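Local coordinates for CYCLIN domain-containing protein (Chaetomium thermophilum, PDB 6Z3U), which is the cyclin subunit of a CDK-activating kinase complex and probably regulates the activity of its cyclin-dependent kinase partner, at residues Q238-L241 against A242-L246; E323-R326 against D327-K331. One frame throughout, in Å; residues are numbered along the deposited sequence.

Contact 1 of 2, residues Q238-L241 against A242-L246; sequences QIML and AALSL
Met240 and Leu244 meet side by side one turn apart on helix 236-247, an alpha-helix of the C-terminal cyclin domain. Their side chains point the same way. The methyl CE of Met240 rests 3.7 Å from CD2 of Leu244, and it is equally close to CB of that residue. Met240 reaches it with CG anti to the backbone N (chi1 175°) and a sharp bend at chi2 (-89°), which folds the thioether along the helix. This pair belongs to the tightly packed part. Met240 also lies against Ala191, Leu192 and Ala195 of helix 189-200, while Leu244 touches helix 207-221. The small CB of Ala243 packs against Ile220 and Leu221 of that same helix.

Another face is covered by a partner protein. Leu241 packs on Leu58 of the RING-type domain-containing protein, and Gln238 NE2 gives a hydrogen bond to Val60 O of that same chain. The looser side is at Leu246, the partly exposed residue of the stretch. Its side chain does not touch 238-241 and leans on helix 313-330 instead.

Backbone bonds of the i to i+4 kind run through the whole stretch. Ala243 N donates a hydrogen bond to Ile239 O at 3.0 Å, with the N-H nearly straight at 164°. Leu244 N donates one to Met240 O at 3.1 Å. The next turn is carried on by Leu246 N, which donates to Ala242 O at 3.0 Å.

Contact 2 of 2, residues E323-R326 against D327-K331; sequences EACR and DMLSK
The carboxylates of Asp327 and Glu323 come near each other one helical turn apart, their planes set steeply to one another. One face of the Asp327 carboxylate is turned to the backbone: Glu323 O sits above it, 3.1 Å from Asp327 OD2. Both atoms are acceptors, so no hydrogen bond results. Glu323 OE1 is raised on that same face, 4.3 Å from Asp327 OD1, which in turn lies off the OE1 edge of the Glu323 carboxylate. Asp327 gets there because CG lies beside its own backbone N (chi1 -66°). The like charges would be expected to repel, but Glu323 OE2 also makes a salt bridge with Arg249, which probably eases this. The guanidinium of Arg326 does not pair with Asp327. Its chain is extended from CG to NE and carries the group away to Ser245, where NH2 donates to the backbone O.

The backbone is regular alpha-helix. Leu329 N donates a hydrogen bond to Cys325 O at 3.0 Å, and Asp327 N donates one to Glu323 O at the same length. Near the C-terminal end of the helix, Ser330 OG turns back on the main chain and donates to Asp327 O at 2.8 Å. Its chi1 of 70° places OG between backbone N and carbonyl carbon.

The apolar side is formed by Cys325 and Leu329, both buried. Cys325 SG touches Leu329 CD1 at 3.7 Å. Helix 313-330 packs there on its neighbours: Cys325 on Ile239 of helix 236-247, Leu329 on Ala230 and Met328 on His233, both of helix 230-233, and Cys325 and Met328 on the loop residue Phe234.

How the contacts relate
Going from the N terminus, the chain reaches contact 1 first, on helix 236-247. It passes through helix 249-261 and an unmodelled stretch, then enters helix 313-330, which carries contact 2. Each contact is one continuous helical stretch, so neither closes a long loop. They stand in series, without nesting or crossing. Their centres are about 9 Å apart, and the two helices touch directly. Ala242 CB packs 3.5 Å from Cys325 SG. Ser245 OG is 3.1 Å from Arg326 NE, a probable hydrogen bond. Leu246 CD1 lies 3.9 Å from Leu329 CB. The contacts thus join two helices of the C-terminal cyclin domain.

Contact 1 of 2, residues Q238-L241 against A242-L246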
loop_
_atom_site.group_PDB
_atom_site.type_symbol
_atom_site.label_atom_id
_atom_site.label_comp_id
_atom_site.label_asym_id
_atom_site.label_seq_id
_atom_site.Cartn_x
_atom_site.Cartn_y
_atom_site.Cartn_z
ATOM N N GLN A 238 17.205 2.150 -9.906
ATOM C CA GLN A 238 18.488 1.546 -10.246
ATOM C C GLN A 238 18.291 0.227 -10.984
ATOM O O GLN A 238 18.927 -0.023 -12.015
ATOM C CB GLN A 238 19.312 1.345 -8.974
ATOM C CG GLN A 238 19.714 2.646 -8.297
ATOM C CD GLN A 238 20.303 2.433 -6.916
ATOM O OE1 GLN A 238 20.371 1.308 -6.426
ATOM N NE2 GLN A 238 20.730 3.517 -6.281
ATOM N N ILE A 239 17.414 -0.636 -10.466
ATOM C CA ILE A 239 17.130 -1.900 -11.140
ATOM C C ILE A 239 16.515 -1.645 -12.510
ATOM O O ILE A 239 16.867 -2.301 -13.498
ATOM C CB ILE A 239 16.212 -2.777 -10.266
ATOM C CG1 ILE A 239 16.915 -3.142 -8.957
ATOM C CG2 ILE A 239 15.796 -4.031 -11.020
ATOM C CD1 ILE A 239 16.016 -3.823 -7.951
ATOM N N MET A 240 15.581 -0.694 -12.589
ATOM C CA MET A 240 14.921 -0.400 -13.857
ATOM C C MET A 240 15.929 0.029 -14.916
ATOM O O MET A 240 15.904 -0.463 -16.049
ATOM C CB MET A 240 13.857 0.680 -13.650
ATOM C CG MET A 240 13.190 1.150 -14.928
ATOM S SD MET A 240 14.067 2.522 -15.694
ATOM C CE MET A 240 14.092 1.994 -17.402
ATOM N N LEU A 241 16.823 0.957 -14.566
ATOM C CA LEU A 241 17.847 1.386 -15.512
ATOM C C LEU A 241 18.769 0.234 -15.896
ATOM O O LEU A 241 19.240 0.169 -17.038
ATOM C CB LEU A 241 18.657 2.542 -14.921
ATOM C CG LEU A 241 17.925 3.878 -14.765
ATOM C CD1 LEU A 241 18.705 4.813 -13.857
ATOM C CD2 LEU A 241 17.689 4.528 -16.120
ATOM N N ALA A 242 19.023 -0.690 -14.967
ATOM C CA ALA A 242 19.901 -1.816 -15.269
ATOM C C ALA A 242 19.270 -2.750 -16.294
ATOM O O ALA A 242 19.939 -3.184 -17.239
ATOM C CB ALA A 242 20.239 -2.574 -13.987
ATOM N N ALA A 243 17.983 -3.062 -16.133
ATOM C CA ALA A 243 17.307 -3.905 -17.112
ATOM C C ALA A 243 17.264 -3.232 -18.477
ATOM O O ALA A 243 17.413 -3.894 -19.510
ATOM C CB ALA A 243 15.895 -4.240 -16.633
ATOM N N LEU A 244 17.060 -1.912 -18.501
ATOM C CA LEU A 244 17.105 -1.182 -19.765
ATOM C C LEU A 244 18.521 -1.145 -20.323
ATOM O O LEU A 244 18.718 -1.242 -21.540
ATOM C CB LEU A 244 16.559 0.233 -19.572
ATOM C CG LEU A 244 16.664 1.181 -20.770
ATOM C CD1 LEU A 244 15.923 0.630 -21.980
ATOM C CD2 LEU A 244 16.129 2.557 -20.402
ATOM N N SER A 245 19.522 -1.003 -19.448
ATOM C CA SER A 245 20.907 -1.011 -19.905
ATOM C C SER A 245 21.264 -2.332 -20.569
ATOM O O SER A 245 22.056 -2.358 -21.517
ATOM C CB SER A 245 21.848 -0.739 -18.730
ATOM O OG SER A 245 23.176 -0.535 -19.181
ATOM N N LEU A 246 20.698 -3.438 -20.080
ATOM C CA LEU A 246 20.928 -4.729 -20.715
ATOM C C LEU A 246 20.203 -4.828 -22.050
ATOM O O LEU A 246 20.710 -5.458 -22.986
ATOM C CB LEU A 246 20.477 -5.852 -19.781
ATOM C CG LEU A 246 21.322 -6.043 -18.521
ATOM C CD1 LEU A 246 20.528 -6.762 -17.446
ATOM C CD2 LEU A 246 22.592 -6.809 -18.845
#

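Contact 2 of 2, residues E323-R326 against D327-K331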
loop_
_atom_site.group_PDB
_atom_site.type_symbol
_atom_site.label_atom_id
_atom_site.label_comp_id
_atom_site.label_asym_id
_atom_site.label_seq_id
_atom_site.Cartn_x
_atom_site.Cartn_y
_atom_site.Cartn_z
ATOM N N GLU A 323 25.973 -0.327 -13.060
ATOM C CA GLU A 323 26.818 -1.366 -13.640
ATOM C C GLU A 323 26.935 -2.557 -12.697
ATOM O O GLU A 323 26.960 -3.711 -13.139
ATOM C CB GLU A 323 28.198 -0.797 -13.966
ATOM C CG GLU A 323 28.979 -1.580 -15.017
ATOM C CD GLU A 323 28.268 -1.634 -16.357
ATOM O OE1 GLU A 323 28.262 -2.712 -16.987
ATOM O OE2 GLU A 323 27.712 -0.597 -16.776
ATOM N N ALA A 324 27.007 -2.294 -11.390
ATOM C CA ALA A 324 27.007 -3.384 -10.420
ATOM C C ALA A 324 25.694 -4.154 -10.475
ATOM O O ALA A 324 25.685 -5.389 -10.420
ATOM C CB ALA A 324 27.255 -2.836 -9.016
ATOM N N CYS A 325 24.572 -3.439 -10.586
ATOM C CA CYS A 325 23.281 -4.104 -10.737
ATOM C C CYS A 325 23.177 -4.797 -12.090
ATOM O O CYS A 325 22.593 -5.882 -12.196
ATOM C CB CYS A 325 22.151 -3.089 -10.570
ATOM S SG CYS A 325 20.494 -3.793 -10.710
ATOM N N ARG A 326 23.732 -4.181 -13.136
ATOM C CA ARG A 326 23.695 -4.789 -14.460
ATOM C C ARG A 326 24.369 -6.155 -14.454
ATOM O O ARG A 326 23.909 -7.086 -15.126
ATOM C CB ARG A 326 24.367 -3.862 -15.473
ATOM C CG ARG A 326 23.987 -4.128 -16.917
ATOM C CD ARG A 326 24.779 -3.234 -17.862
ATOM N NE ARG A 326 24.369 -3.383 -19.256
ATOM C CZ ARG A 326 24.861 -4.290 -20.098
ATOM N NH1 ARG A 326 25.789 -5.151 -19.696
ATOM N NH2 ARG A 326 24.421 -4.337 -21.348
ATOM N N ASP A 327 25.459 -6.294 -13.697
ATOM C CA ASP A 327 26.169 -7.567 -13.642
ATOM C C ASP A 327 25.409 -8.594 -12.810
ATOM O O ASP A 327 25.393 -9.784 -13.147
ATOM C CB ASP A 327 27.575 -7.352 -13.080
ATOM C CG ASP A 327 28.451 -6.518 -14.002
ATOM O OD1 ASP A 327 28.310 -6.645 -15.237
ATOM O OD2 ASP A 327 29.276 -5.732 -13.491
ATOM N N MET A 328 24.776 -8.157 -11.720
ATOM C CA MET A 328 23.993 -9.081 -10.904
ATOM C C MET A 328 22.827 -9.660 -11.695
ATOM O O MET A 328 22.533 -10.857 -11.595
ATOM C CB MET A 328 23.490 -8.374 -9.645
ATOM C CG MET A 328 22.682 -9.273 -8.722
ATOM S SD MET A 328 22.410 -8.566 -7.083
ATOM C CE MET A 328 23.090 -9.863 -6.050
ATOM N N LEU A 329 22.149 -8.825 -12.485
ATOM C CA LEU A 329 21.000 -9.295 -13.253
ATOM C C LEU A 329 21.418 -10.253 -14.362
ATOM O O LEU A 329 20.704 -11.218 -14.658
ATOM C CB LEU A 329 20.247 -8.103 -13.845
ATOM C CG LEU A 329 19.070 -7.560 -13.034
ATOM C CD1 LEU A 329 19.485 -7.233 -11.608
ATOM C CD2 LEU A 329 18.482 -6.336 -13.720
ATOM N N SER A 330 22.567 -10.001 -14.992
ATOM C CA SER A 330 22.974 -10.800 -16.142
ATOM C C SER A 330 23.114 -12.282 -15.813
ATOM O O SER A 330 23.002 -13.117 -16.717
ATOM C CB SER A 330 24.297 -10.270 -16.696
ATOM O OG SER A 330 25.362 -10.534 -15.799
ATOM N N LYS A 331 23.357 -12.629 -14.548
ATOM C CA LYS A 331 23.571 -14.023 -14.174
ATOM C C LYS A 331 22.291 -14.848 -14.161
ATOM O O LYS A 331 22.373 -16.076 -14.043
ATOM C CB LYS A 331 24.237 -14.088 -12.798
ATOM C CG LYS A 331 25.681 -13.605 -12.789
ATOM C CD LYS A 331 26.240 -13.508 -11.376
ATOM C CE LYS A 331 25.529 -12.423 -10.583
ATOM N NZ LYS A 331 26.191 -12.124 -9.285
#